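Esterase (uncultured bacterium FLS12, PDB 4RGY) hydrolyses esters as a low-temperature-active alkaline esterase from a marine sediment metagenome, probably through a serine nucleophile of the alpha/beta-hydrolase type. Local coordinates at residues I58-S64 against W247-D251; Y130-K134 against A145-L149; L191-E196 against R224-V229. All coordinates share one frame. Numbering follows the deposited sequence.

Contact 1 (I58-S64 against W247-D251)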
loop_
_atom_site.group_PDB
_atom_site.type_symbol
_atom_site.label_atom_id
_atom_site.label_comp_id
_atom_site.label_asym_id
_atom_site.label_seq_id
_atom_site.Cartn_x
_atom_site.Cartn_y
_atom_site.Cartn_z
ATOM N N ILE A 58 -1.421 -8.568 -9.179
ATOM C CA ILE A 58 -0.683 -9.729 -9.667
ATOM C C ILE A 58 0.316 -9.422 -10.778
ATOM O O ILE A 58 1.424 -9.975 -10.782
ATOM C CB ILE A 58 -1.647 -10.868 -10.092
ATOM C CG1 ILE A 58 -0.895 -12.185 -10.261
ATOM C CG2 ILE A 58 -2.414 -10.522 -11.369
ATOM C CD1 ILE A 58 -0.672 -12.903 -8.955
ATOM N N TRP A 59 -0.040 -8.543 -11.712
ATOM C CA TRP A 59 0.890 -8.219 -12.788
ATOM C C TRP A 59 2.178 -7.605 -12.231
ATOM O O TRP A 59 3.276 -7.965 -12.653
ATOM C CB TRP A 59 0.253 -7.286 -13.825
ATOM C CG TRP A 59 -0.500 -8.011 -14.914
ATOM C CD1 TRP A 59 -1.843 -8.193 -15.006
ATOM C CD2 TRP A 59 0.072 -8.648 -16.066
ATOM N NE1 TRP A 59 -2.151 -8.909 -16.144
ATOM C CE2 TRP A 59 -0.990 -9.204 -16.807
ATOM C CE3 TRP A 59 1.381 -8.810 -16.536
ATOM C CZ2 TRP A 59 -0.788 -9.899 -17.999
ATOM C CZ3 TRP A 59 1.585 -9.506 -17.727
ATOM C CH2 TRP A 59 0.502 -10.045 -18.441
ATOM N N LEU A 60 2.051 -6.711 -11.260
ATOM C CA LEU A 60 3.223 -6.062 -10.679
ATOM C C LEU A 60 4.091 -7.073 -9.934
ATOM O O LEU A 60 5.335 -7.017 -10.006
ATOM C CB LEU A 60 2.785 -4.948 -9.728
ATOM C CG LEU A 60 3.917 -4.047 -9.229
ATOM C CD1 LEU A 60 4.353 -3.075 -10.311
ATOM C CD2 LEU A 60 3.499 -3.298 -7.972
ATOM N N ARG A 61 3.438 -7.984 -9.215
ATOM C CA ARG A 61 4.141 -8.930 -8.365
ATOM C C ARG A 61 4.856 -10.024 -9.140
ATOM O O ARG A 61 6.009 -10.321 -8.851
ATOM C CB ARG A 61 3.198 -9.536 -7.331
ATOM C CG ARG A 61 2.660 -8.518 -6.334
ATOM C CD ARG A 61 1.382 -8.992 -5.660
ATOM N NE ARG A 61 1.593 -10.144 -4.788
ATOM C CZ ARG A 61 0.637 -10.701 -4.052
ATOM N NH1 ARG A 61 -0.604 -10.209 -4.084
ATOM N NH2 ARG A 61 0.908 -11.754 -3.289
ATOM N N ARG A 62 4.187 -10.613 -10.127
ATOM C CA ARG A 62 4.699 -11.825 -10.772
ATOM C C ARG A 62 5.410 -11.596 -12.094
ATOM O O ARG A 62 5.854 -12.553 -12.734
ATOM C CB ARG A 62 3.559 -12.815 -10.974
ATOM C CG ARG A 62 2.796 -13.081 -9.708
ATOM C CD ARG A 62 3.703 -13.638 -8.642
ATOM N NE ARG A 62 3.011 -13.683 -7.361
ATOM C CZ ARG A 62 2.123 -14.613 -7.040
ATOM N NH1 ARG A 62 1.839 -15.574 -7.908
ATOM N NH2 ARG A 62 1.521 -14.585 -5.855
ATOM N N THR A 63 5.495 -10.338 -12.517
ATOM C CA THR A 63 6.258 -9.973 -13.709
ATOM C C THR A 63 7.090 -8.742 -13.420
ATOM O O THR A 63 6.955 -8.121 -12.354
ATOM C CB THR A 63 5.371 -9.648 -14.945
ATOM O OG1 THR A 63 4.782 -8.345 -14.819
ATOM C CG2 THR A 63 4.295 -10.701 -15.147
ATOM N N SER A 64 7.910 -8.357 -14.392
ATOM C CA SER A 64 8.634 -7.094 -14.303
ATOM C C SER A 64 8.016 -6.034 -15.217
ATOM O O SER A 64 8.734 -5.213 -15.789
ATOM C CB SER A 64 10.115 -7.294 -14.625
ATOM O OG SER A 64 10.725 -8.148 -13.674
ATOM N N TRP A 247 2.879 -17.706 -14.661
ATOM C CA TRP A 247 3.392 -16.356 -14.834
ATOM C C TRP A 247 4.758 -16.220 -15.502
ATOM O O TRP A 247 5.064 -15.157 -16.042
ATOM C CB TRP A 247 3.335 -15.597 -13.503
ATOM C CG TRP A 247 1.952 -15.158 -13.198
ATOM C CD1 TRP A 247 1.043 -15.781 -12.386
ATOM C CD2 TRP A 247 1.297 -14.007 -13.729
ATOM N NE1 TRP A 247 -0.140 -15.071 -12.378
ATOM C CE2 TRP A 247 -0.006 -13.982 -13.201
ATOM C CE3 TRP A 247 1.691 -12.987 -14.598
ATOM C CZ2 TRP A 247 -0.919 -12.984 -13.524
ATOM C CZ3 TRP A 247 0.784 -11.994 -14.912
ATOM C CH2 TRP A 247 -0.502 -11.992 -14.370
ATOM N N GLY A 248 5.580 -17.269 -15.459
ATOM C CA GLY A 248 6.813 -17.272 -16.232
ATOM C C GLY A 248 6.527 -17.037 -17.709
ATOM O O GLY A 248 7.165 -16.209 -18.359
ATOM N N TYR A 249 5.539 -17.750 -18.232
ATOM C CA TYR A 249 5.153 -17.595 -19.629
ATOM C C TYR A 249 4.630 -16.178 -19.916
ATOM O O TYR A 249 5.021 -15.563 -20.901
ATOM C CB TYR A 249 4.133 -18.681 -20.009
ATOM C CG TYR A 249 3.582 -18.564 -21.406
ATOM C CD1 TYR A 249 4.326 -18.981 -22.508
ATOM C CD2 TYR A 249 2.315 -18.035 -21.626
ATOM C CE1 TYR A 249 3.816 -18.868 -23.792
ATOM C CE2 TYR A 249 1.800 -17.918 -22.904
ATOM C CZ TYR A 249 2.563 -18.334 -23.974
ATOM O OH TYR A 249 2.063 -18.209 -25.240
ATOM N N TRP A 250 3.779 -15.638 -19.049
ATOM C CA TRP A 250 3.233 -14.297 -19.294
ATOM C C TRP A 250 4.275 -13.192 -19.144
ATOM O O TRP A 250 4.212 -12.182 -19.844
ATOM C CB TRP A 250 2.012 -14.036 -18.408
ATOM C CG TRP A 250 0.961 -15.059 -18.714
ATOM C CD1 TRP A 250 0.590 -15.492 -19.951
ATOM C CD2 TRP A 250 0.222 -15.848 -17.773
ATOM N NE1 TRP A 250 -0.361 -16.474 -19.843
ATOM C CE2 TRP A 250 -0.610 -16.711 -18.515
ATOM C CE3 TRP A 250 0.163 -15.890 -16.374
ATOM C CZ2 TRP A 250 -1.472 -17.619 -17.909
ATOM C CZ3 TRP A 250 -0.690 -16.792 -15.773
ATOM C CH2 TRP A 250 -1.505 -17.646 -16.540
ATOM N N ASP A 251 5.240 -13.389 -18.248
ATOM C CA ASP A 251 6.334 -12.444 -18.086
ATOM C C ASP A 251 7.130 -12.347 -19.386
ATOM O O ASP A 251 7.532 -11.257 -19.793
ATOM C CB ASP A 251 7.246 -12.880 -16.932
ATOM C CG ASP A 251 8.379 -11.895 -16.669
ATOM O OD1 ASP A 251 8.108 -10.765 -16.222
ATOM O OD2 ASP A 251 9.550 -12.250 -16.901
HETATM O O HOH W 1 10.738 -10.796 -14.380
#

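Contact 2 (Y130-K134 against A145-L149)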
loop_
_atom_site.group_PDB
_atom_site.type_symbol
_atom_site.label_atom_id
_atom_site.label_comp_id
_atom_site.label_asym_id
_atom_site.label_seq_id
_atom_site.Cartn_x
_atom_site.Cartn_y
_atom_site.Cartn_z
ATOM N N TYR A 130 -9.790 -12.888 -22.471
ATOM C CA TYR A 130 -11.187 -12.825 -22.893
ATOM C C TYR A 130 -11.698 -11.381 -22.760
ATOM O O TYR A 130 -12.303 -10.811 -23.675
ATOM C CB TYR A 130 -12.038 -13.775 -22.034
ATOM C CG TYR A 130 -13.522 -13.540 -22.203
ATOM C CD1 TYR A 130 -14.213 -14.121 -23.259
ATOM C CD2 TYR A 130 -14.232 -12.734 -21.317
ATOM C CE1 TYR A 130 -15.565 -13.896 -23.443
ATOM C CE2 TYR A 130 -15.583 -12.497 -21.490
ATOM C CZ TYR A 130 -16.249 -13.089 -22.547
ATOM O OH TYR A 130 -17.588 -12.852 -22.715
ATOM N N GLY A 131 -11.427 -10.762 -21.612
ATOM C CA GLY A 131 -11.865 -9.395 -21.398
ATOM C C GLY A 131 -11.266 -8.403 -22.384
ATOM O O GLY A 131 -11.966 -7.505 -22.849
ATOM N N ALA A 132 -9.980 -8.557 -22.695
ATOM C CA ALA A 132 -9.307 -7.666 -23.640
ATOM C C ALA A 132 -9.902 -7.776 -25.039
ATOM O O ALA A 132 -10.167 -6.761 -25.690
ATOM C CB ALA A 132 -7.815 -7.959 -23.677
ATOM N N LEU A 133 -10.102 -9.003 -25.512
ATOM C CA LEU A 133 -10.668 -9.183 -26.845
ATOM C C LEU A 133 -12.142 -8.774 -26.894
ATOM O O LEU A 133 -12.606 -8.261 -27.911
ATOM C CB LEU A 133 -10.472 -10.615 -27.349
ATOM C CG LEU A 133 -9.022 -11.040 -27.568
ATOM C CD1 LEU A 133 -8.980 -12.421 -28.167
ATOM C CD2 LEU A 133 -8.296 -10.046 -28.464
ATOM N N LYS A 134 -12.871 -8.973 -25.800
ATOM C CA LYS A 134 -14.235 -8.469 -25.712
ATOM C C LYS A 134 -14.274 -6.943 -25.842
ATOM O O LYS A 134 -15.076 -6.389 -26.596
ATOM C CB LYS A 134 -14.897 -8.933 -24.414
ATOM C CG LYS A 134 -16.360 -8.543 -24.296
ATOM C CD LYS A 134 -16.922 -8.969 -22.939
ATOM C CE LYS A 134 -18.322 -8.433 -22.698
ATOM N NZ LYS A 134 -18.788 -8.693 -21.289
ATOM N N ALA A 145 -5.484 -1.426 -30.125
ATOM C CA ALA A 145 -4.947 -2.783 -30.065
ATOM C C ALA A 145 -5.508 -3.523 -28.861
ATOM O O ALA A 145 -5.763 -2.911 -27.817
ATOM C CB ALA A 145 -3.433 -2.757 -30.001
ATOM N N ALA A 146 -5.711 -4.826 -29.023
ATOM C CA ALA A 146 -6.213 -5.710 -27.973
ATOM C C ALA A 146 -5.451 -7.027 -28.062
ATOM O O ALA A 146 -5.294 -7.589 -29.154
ATOM C CB ALA A 146 -7.720 -5.944 -28.121
ATOM N N ALA A 147 -4.988 -7.534 -26.922
ATOM C CA ALA A 147 -4.129 -8.712 -26.890
ATOM C C ALA A 147 -4.570 -9.705 -25.831
ATOM O O ALA A 147 -4.841 -9.321 -24.676
ATOM C CB ALA A 147 -2.690 -8.300 -26.628
ATOM N N SER A 148 -4.643 -10.976 -26.218
ATOM C CA SER A 148 -4.966 -12.046 -25.284
ATOM C C SER A 148 -3.796 -12.994 -25.069
ATOM O O SER A 148 -3.206 -13.501 -26.030
ATOM C CB SER A 148 -6.174 -12.835 -25.785
ATOM O OG SER A 148 -6.370 -14.025 -25.027
ATOM N N LEU A 149 -3.465 -13.238 -23.800
ATOM C CA LEU A 149 -2.403 -14.174 -23.434
ATOM C C LEU A 149 -3.024 -15.362 -22.719
ATOM O O LEU A 149 -3.624 -15.196 -21.654
ATOM C CB LEU A 149 -1.363 -13.502 -22.528
ATOM C CG LEU A 149 -0.572 -12.326 -23.105
ATOM C CD1 LEU A 149 -1.389 -11.039 -23.027
ATOM C CD2 LEU A 149 0.738 -12.145 -22.351
#

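Contact 3 (L191-E196 against R224-V229)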
loop_
_atom_site.group_PDB
_atom_site.type_symbol
_atom_site.label_atom_id
_atom_site.label_comp_id
_atom_site.label_asym_id
_atom_site.label_seq_id
_atom_site.Cartn_x
_atom_site.Cartn_y
_atom_site.Cartn_z
ATOM N N LEU A 191 -17.018 -14.501 -28.007
ATOM C CA LEU A 191 -15.973 -13.919 -28.860
ATOM C C LEU A 191 -16.020 -14.436 -30.296
ATOM O O LEU A 191 -15.615 -13.722 -31.218
ATOM C CB LEU A 191 -14.572 -14.169 -28.295
ATOM C CG LEU A 191 -14.258 -13.619 -26.911
ATOM C CD1 LEU A 191 -12.799 -13.896 -26.619
ATOM C CD2 LEU A 191 -14.548 -12.131 -26.851
ATOM N N PHE A 192 -16.509 -15.660 -30.486
ATOM C CA PHE A 192 -16.613 -16.211 -31.837
ATOM C C PHE A 192 -17.614 -15.402 -32.658
ATOM O O PHE A 192 -17.356 -15.081 -33.818
ATOM C CB PHE A 192 -16.993 -17.692 -31.801
ATOM C CG PHE A 192 -15.892 -18.594 -31.323
ATOM C CD1 PHE A 192 -15.461 -18.557 -29.995
ATOM C CD2 PHE A 192 -15.272 -19.474 -32.199
ATOM C CE1 PHE A 192 -14.434 -19.384 -29.552
ATOM C CE2 PHE A 192 -14.262 -20.313 -31.764
ATOM C CZ PHE A 192 -13.837 -20.272 -30.440
ATOM N N ALA A 193 -18.733 -15.036 -32.039
ATOM C CA ALA A 193 -19.733 -14.197 -32.688
ATOM C C ALA A 193 -19.215 -12.785 -32.911
ATOM O O ALA A 193 -19.432 -12.185 -33.971
ATOM C CB ALA A 193 -21.025 -14.169 -31.858
ATOM N N LEU A 194 -18.529 -12.233 -31.912
ATOM C CA LEU A 194 -17.971 -10.899 -32.047
ATOM C C LEU A 194 -16.965 -10.841 -33.201
ATOM O O LEU A 194 -16.921 -9.853 -33.940
ATOM C CB LEU A 194 -17.331 -10.437 -30.733
ATOM C CG LEU A 194 -18.292 -10.319 -29.533
ATOM C CD1 LEU A 194 -17.526 -9.847 -28.314
ATOM C CD2 LEU A 194 -19.466 -9.387 -29.806
ATOM N N ALA A 195 -16.170 -11.898 -33.355
ATOM C CA ALA A 195 -15.215 -11.979 -34.452
ATOM C C ALA A 195 -15.933 -11.964 -35.805
ATOM O O ALA A 195 -15.473 -11.326 -36.744
ATOM C CB ALA A 195 -14.336 -13.214 -34.307
ATOM N N GLU A 196 -17.072 -12.644 -35.904
ATOM C CA GLU A 196 -17.867 -12.588 -37.135
ATOM C C GLU A 196 -18.329 -11.167 -37.461
ATOM O O GLU A 196 -18.354 -10.757 -38.625
ATOM C CB GLU A 196 -19.061 -13.554 -37.080
ATOM C CG GLU A 196 -18.653 -15.020 -37.026
ATOM C CD GLU A 196 -19.776 -15.959 -37.404
ATOM O OE1 GLU A 196 -20.380 -15.764 -38.479
ATOM O OE2 GLU A 196 -20.055 -16.890 -36.619
ATOM N N ARG A 224 -8.976 -23.432 -31.437
ATOM C CA ARG A 224 -10.285 -23.297 -32.076
ATOM C C ARG A 224 -10.625 -21.836 -32.390
ATOM O O ARG A 224 -11.144 -21.532 -33.473
ATOM C CB ARG A 224 -11.371 -23.986 -31.249
ATOM C CG ARG A 224 -11.293 -25.513 -31.366
ATOM C CD ARG A 224 -12.478 -26.229 -30.719
ATOM N NE ARG A 224 -12.609 -25.882 -29.312
ATOM C CZ ARG A 224 -13.485 -24.997 -28.861
ATOM N NH1 ARG A 224 -14.300 -24.398 -29.719
ATOM N NH2 ARG A 224 -13.543 -24.707 -27.570
ATOM N N PHE A 225 -10.291 -20.923 -31.479
ATOM C CA PHE A 225 -10.544 -19.508 -31.747
ATOM C C PHE A 225 -9.647 -19.004 -32.884
ATOM O O PHE A 225 -10.111 -18.284 -33.771
ATOM C CB PHE A 225 -10.368 -18.650 -30.481
ATOM C CG PHE A 225 -10.628 -17.185 -30.707
ATOM C CD1 PHE A 225 -11.925 -16.686 -30.739
ATOM C CD2 PHE A 225 -9.576 -16.303 -30.900
ATOM C CE1 PHE A 225 -12.162 -15.337 -30.962
ATOM C CE2 PHE A 225 -9.812 -14.950 -31.116
ATOM C CZ PHE A 225 -11.105 -14.471 -31.140
ATOM N N ARG A 226 -8.369 -19.368 -32.845
ATOM C CA ARG A 226 -7.431 -19.003 -33.901
ATOM C C ARG A 226 -7.938 -19.449 -35.267
ATOM O O ARG A 226 -7.975 -18.650 -36.212
ATOM C CB ARG A 226 -6.072 -19.644 -33.641
ATOM C CG ARG A 226 -5.023 -19.281 -34.691
ATOM C CD ARG A 226 -3.884 -20.288 -34.722
ATOM N NE ARG A 226 -4.336 -21.578 -35.234
ATOM C CZ ARG A 226 -3.582 -22.670 -35.252
ATOM N NH1 ARG A 226 -2.351 -22.626 -34.758
ATOM N NH2 ARG A 226 -4.064 -23.806 -35.739
ATOM N N ASP A 227 -8.334 -20.716 -35.367
ATOM C CA ASP A 227 -8.789 -21.263 -36.644
ATOM C C ASP A 227 -10.053 -20.542 -37.110
ATOM O O ASP A 227 -10.225 -20.259 -38.295
ATOM C CB ASP A 227 -9.022 -22.775 -36.538
ATOM C CG ASP A 227 -7.727 -23.567 -36.418
ATOM O OD1 ASP A 227 -6.640 -22.982 -36.598
ATOM O OD2 ASP A 227 -7.812 -24.773 -36.123
ATOM N N HIS A 228 -10.915 -20.191 -36.159
ATOM C CA HIS A 228 -12.125 -19.449 -36.475
ATOM C C HIS A 228 -11.800 -18.089 -37.076
ATOM O O HIS A 228 -12.280 -17.752 -38.165
ATOM C CB HIS A 228 -12.973 -19.294 -35.213
ATOM C CG HIS A 228 -14.189 -18.439 -35.383
ATOM N ND1 HIS A 228 -15.270 -18.819 -36.150
ATOM C CD2 HIS A 228 -14.515 -17.243 -34.837
ATOM C CE1 HIS A 228 -16.203 -17.882 -36.081
ATOM N NE2 HIS A 228 -15.766 -16.914 -35.295
ATOM N N VAL A 229 -10.976 -17.300 -36.390
ATOM C CA VAL A 229 -10.704 -15.955 -36.889
ATOM C C VAL A 229 -9.901 -15.970 -38.194
ATOM O O VAL A 229 -10.103 -15.110 -39.054
ATOM C CB VAL A 229 -10.066 -15.024 -35.823
ATOM C CG1 VAL A 229 -10.999 -14.885 -34.631
ATOM C CG2 VAL A 229 -8.694 -15.530 -35.387
#

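Contact 1 (I58-S64 against W247-D251)
This is a buried, aromatic-centred contact between two helices that cross almost at right angles: helix 58-62 with the turn after it, which follows strand 45-49, and the first turn of helix 247-260, the last helix, which follows strand 236-241. The segment axes approach to 10.7 Å at their closest, with a crossing angle of -93°, so large side chains fill the gap. Trp247 is the centrepiece. Its ring edge meets the face of Trp59 in a T-shaped pair, with six-membered ring centroids 4.8 Å apart and planes at 88°. Arg62 CB lies over one face of the Trp247 indole, 3.9 Å from the centroid of its five-membered ring, a CH-pi contact; Arg62 NH2 forms a salt bridge to Glu66 of the second subunit. Ile58 CG1 reaches Trp247 CZ2 at 3.4 Å, and Thr63 CG2 comes within 3.5 Å of Trp247 CE3. Asp251 OD1 accepts a hydrogen bond from Ser64 N (3.0 Å), which ties the turn leaving helix 58-62 to helix 247-260. Thr63 OG1 donates a hydrogen bond to Trp59 O (2.7 Å). Trp59, Trp247 and Trp250 all touch Leu125 of strand 120-125. Trp250 meets His245 edge-to-face, and its NE1 is hydrogen-bonded to Ser150 OG. His245 fits the histidine of a Ser-His-Asp triad with Ser126 and Asp216, so the contact packs beside the probable active site of an alpha/beta-hydrolase.

Contact 2 (Y130-K134 against A145-L149)
Strand 145-149 runs under helix 127-138 nearly antiparallel, at 158° between the segment directions, with the axes only 6.7 Å apart. This is possible because Ala132 and Ala146 meet where the backbones come nearest, while Leu133 lies alongside. Ala145 starts the strand and is bound into the sheet through Val122 of the neighbouring strand. Ala146 is the first to face the helix: its CB sits 3.5 Å from Ala132 O, the CA atoms of Ala132 and Ala146 are 5.7 Å apart, and Leu133 CD2 lies 4.2 Å from Ala146 CB. At Ala147 the CA-to-CB bond points away from the helix, and the methyl touches Val257 of helix 247-260, yet Ala147 O lies 3.4 Å from Ala132 CB. Ser148 turns back to the helix side, where Leu133 CD1 packs on Ser148 CB at 3.7 Å. Leu149 closes the strand against Trp250 and Gln253 on the other face of the sheet. Ala132 thus nestles against the strand backbone, while the two methyls of Leu133 reach along it, CD2 to Ala146 and CD1 to Ser148. No polar bond joins the two segments; the fit is one of shape. Strand 120-125, helix 127-138 and strand 145-149 form a beta-alpha-beta crossover. The sharp turn between its first strand and the helix has the GxSxG pattern of a nucleophile elbow around Ser126, consistent with the central unit of the alpha/beta-hydrolase fold.

Contact 3 (L191-E196 against R224-V229)
Helices 191-200 and 219-232 lie side by side and nearly parallel, their segment axes 10.3 Å apart at a crossing angle of -16°. The main bump is the Phe192 ring, which reaches across helix 219-232 among Arg224, Phe225 and His228: Phe192 CZ touches Phe225 CA at 3.6 Å, and Phe192 CE2 lies 3.8 Å from Arg224 O. The edge of Phe225 points at the face of Phe192, a T-shaped pair with centroids 5.4 Å apart. In return, His228 projects toward helix 191-200 between Phe192 and Glu196, with Phe192 CD2 over its ring face. The Ala195 methyl fits between Val229 CG1 (3.7 Å from Ala195 CB) and His228 CD2 (4.1 Å), and Leu191 CB rests on Phe225 CE1 at 3.8 Å. His228 NE2 donates to Phe192 O (2.8 Å), a carbonyl already used within its helix by Glu196 N. The chemistry is therefore largely aromatic and apolar, with one imidazole bond fixing the two helices side by side; because NE2 is the donor here, that nitrogen carries a proton.

How the contacts relate
All three contacts belong to one alpha/beta domain built round a mixed sheet. Contact 2 lies near its middle, about 4 Å from the chain centre; the centres of contacts 1 and 3 lie about 17 Å and 12 Å from that of contact 2. Contact 2 bridges them: helix 247-260 of contact 1 packs on strand 145-149 (Trp250 CD1 to Leu149 CB, 3.8 Å), and helix 127-138, on the other face of that strand, meets helix 191-200 of contact 3 (Tyr130 CD1 to Leu191 CD1, 3.7 Å). Along the chain, contact 1 encloses contacts 2 and 3, which follow in series. Contact 1 thereby brings early and late parts of the chain together to close one domain.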